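Local coordinates for cell wall surface anchor family protein (Streptococcus agalactiae serogroup V, PDB 3PF2) that forms the shaft of the type 1 pilus as its major pilin, here a calcium-binding C-terminal fragment with Ig-like domains, at residues 198-203 and 270-275. Residues are numbered along the deposited sequence; the frame is centred on the assembly and turned at random.
Sequences GGAEFD and LKETKA
The side chains of Phe202 and Glu272 run side by side, the ring and carboxylate planes 51° apart, beside a classic beta bulge between antiparallel strands 201-206 and 266-274 of the prealbumin-like, Cna-B-type domain. The ring meets Glu272 and Leu270 obliquely: CE1 of Phe202 is 3.6 Å from OE1 of Glu272, and CD1 packs on the CB of Leu270. Glu272 reaches along the ring because its CG stands anti to the backbone N (chi1 -170°) and the chain stays extended. Phe248 meets the same ring with nearly parallel planes, and Lys188 of strand 178-190 touches both Phe202 and Glu272, joining this face to the neighbouring sheet.

On the other face run Glu201, Asp203, Lys271 and Lys274. A bulge fits one extra residue into a strand while the pairing continues: Thr273 and Lys274 both face Glu201, whose O takes N of Thr273 at 2.8 Å. The same Glu201 O takes N of Lys274 weakly at 3.4 Å, and N of Glu201 bonds to O of Lys274 at 2.9 Å. Beyond it Asp203 and Lys271 exchange two backbone bonds. The carboxylate of Glu201 lies alongside the Lys274 chain, OE2 4.1 Å from NZ, too long for a salt bridge. Thr273 lays its CG2 across Asp203, 3.6 Å from OD2, while two waters grip its OG1: one, 2.7 Å away, donates to OE1 of Glu201, the other to OD1 of Asp203.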
loop_
_atom_site.group_PDB
_atom_site.type_symbol
_atom_site.label_atom_id
_atom_site.label_comp_id
_atom_site.label_asym_id
_atom_site.label_seq_id
_atom_site.Cartn_x
_atom_site.Cartn_y
_atom_site.Cartn_z
ATOM N N GLY A 198 6.661 -31.258 13.379
ATOM C CA GLY A 198 5.380 -30.799 12.844
ATOM C C GLY A 198 4.309 -30.698 13.908
ATOM O O GLY A 198 4.416 -31.317 14.974
ATOM N N GLY A 199 3.264 -29.922 13.619
ATOM C CA GLY A 199 2.083 -29.882 14.473
ATOM C C GLY A 199 2.059 -28.876 15.604
ATOM O O GLY A 199 1.097 -28.828 16.360
ATOM N N ALA A 200 3.117 -28.078 15.758
ATOM C CA ALA A 200 3.078 -26.984 16.727
ATOM C C ALA A 200 2.117 -25.950 16.184
ATOM O O ALA A 200 2.082 -25.715 14.973
ATOM C CB ALA A 200 4.467 -26.380 16.941
ATOM N N GLU A 201 1.302 -25.365 17.057
ATOM C CA GLU A 201 0.383 -24.310 16.652
ATOM C C GLU A 201 0.639 -23.013 17.415
ATOM O O GLU A 201 1.002 -23.036 18.606
ATOM C CB GLU A 201 -1.083 -24.771 16.796
ATOM C CG GLU A 201 -1.383 -26.009 15.943
ATOM C CD GLU A 201 -2.826 -26.482 16.002
ATOM O OE1 GLU A 201 -3.638 -25.896 16.742
ATOM O OE2 GLU A 201 -3.131 -27.456 15.286
ATOM N N PHE A 202 0.461 -21.886 16.710
ATOM C CA PHE A 202 0.751 -20.563 17.263
ATOM C C PHE A 202 -0.312 -19.534 16.906
ATOM O O PHE A 202 -0.701 -19.414 15.736
ATOM C CB PHE A 202 2.116 -20.031 16.748
ATOM C CG PHE A 202 3.249 -21.010 16.887
ATOM C CD1 PHE A 202 4.128 -20.933 17.969
ATOM C CD2 PHE A 202 3.448 -21.993 15.923
ATOM C CE1 PHE A 202 5.180 -21.839 18.097
ATOM C CE2 PHE A 202 4.485 -22.915 16.050
ATOM C CZ PHE A 202 5.358 -22.822 17.133
ATOM N N ASP A 203 -0.756 -18.771 17.905
ATOM C CA ASP A 203 -1.496 -17.531 17.648
ATOM C C ASP A 203 -0.536 -16.427 17.211
ATOM O O ASP A 203 0.485 -16.193 17.861
ATOM C CB ASP A 203 -2.207 -17.032 18.905
ATOM C CG ASP A 203 -3.334 -17.944 19.360
ATOM O OD1 ASP A 203 -3.805 -18.803 18.577
ATOM O OD2 ASP A 203 -3.753 -17.770 20.527
ATOM N N LEU A 270 4.507 -14.750 18.568
ATOM C CA LEU A 270 3.750 -16.001 18.430
ATOM C C LEU A 270 3.492 -16.543 19.831
ATOM O O LEU A 270 4.391 -16.543 20.659
ATOM C CB LEU A 270 4.542 -17.040 17.632
ATOM C CG LEU A 270 4.873 -16.703 16.178
ATOM C CD1 LEU A 270 5.763 -17.797 15.615
ATOM C CD2 LEU A 270 3.629 -16.563 15.356
ATOM N N LYS A 271 2.256 -16.943 20.098
ATOM C CA LYS A 271 1.950 -17.658 21.337
ATOM C C LYS A 271 1.709 -19.115 20.978
ATOM O O LYS A 271 0.751 -19.439 20.275
ATOM C CB LYS A 271 0.714 -17.062 21.992
ATOM C CG LYS A 271 0.305 -17.764 23.286
ATOM C CD LYS A 271 -1.079 -17.316 23.713
ATOM C CE LYS A 271 -1.544 -18.106 24.934
ATOM N NZ LYS A 271 -2.886 -17.629 25.376
ATOM N N GLU A 272 2.577 -19.996 21.466
ATOM C CA GLU A 272 2.437 -21.410 21.184
ATOM C C GLU A 272 1.286 -21.969 22.014
ATOM O O GLU A 272 1.301 -21.874 23.247
ATOM C CB GLU A 272 3.735 -22.158 21.466
ATOM C CG GLU A 272 3.712 -23.608 20.965
ATOM C CD GLU A 272 5.069 -24.273 21.014
ATOM O OE1 GLU A 272 6.077 -23.555 21.176
ATOM O OE2 GLU A 272 5.137 -25.522 20.885
ATOM N N THR A 273 0.296 -22.519 21.317
ATOM C CA THR A 273 -0.928 -23.023 21.943
ATOM C C THR A 273 -1.003 -24.548 21.875
ATOM O O THR A 273 -1.783 -25.175 22.599
ATOM C CB THR A 273 -2.182 -22.431 21.279
ATOM O OG1 THR A 273 -2.198 -22.778 19.886
ATOM C CG2 THR A 273 -2.207 -20.896 21.417
ATOM N N LYS A 274 -0.212 -25.145 20.988
ATOM C CA LYS A 274 -0.116 -26.605 20.886
ATOM C C LYS A 274 1.321 -26.950 20.565
ATOM O O LYS A 274 1.908 -26.342 19.675
ATOM C CB LYS A 274 -1.042 -27.145 19.790
ATOM C CG LYS A 274 -1.036 -28.683 19.670
ATOM C CD LYS A 274 -2.063 -29.198 18.674
ATOM C CE LYS A 274 -3.509 -28.969 19.151
ATOM N NZ LYS A 274 -4.484 -29.821 18.393
ATOM N N ALA A 275 1.884 -27.908 21.301
ATOM C CA ALA A 275 3.243 -28.378 21.061
ATOM C C ALA A 275 3.207 -29.628 20.181
ATOM O O ALA A 275 2.173 -30.303 20.118
ATOM C CB ALA A 275 3.958 -28.668 22.381
HETATM O O HOH W 1 0.596 -31.284 17.614
HETATM O O HOH W 2 -3.778 -24.902 19.444
HETATM O O HOH W 3 -3.042 -21.263 17.725
#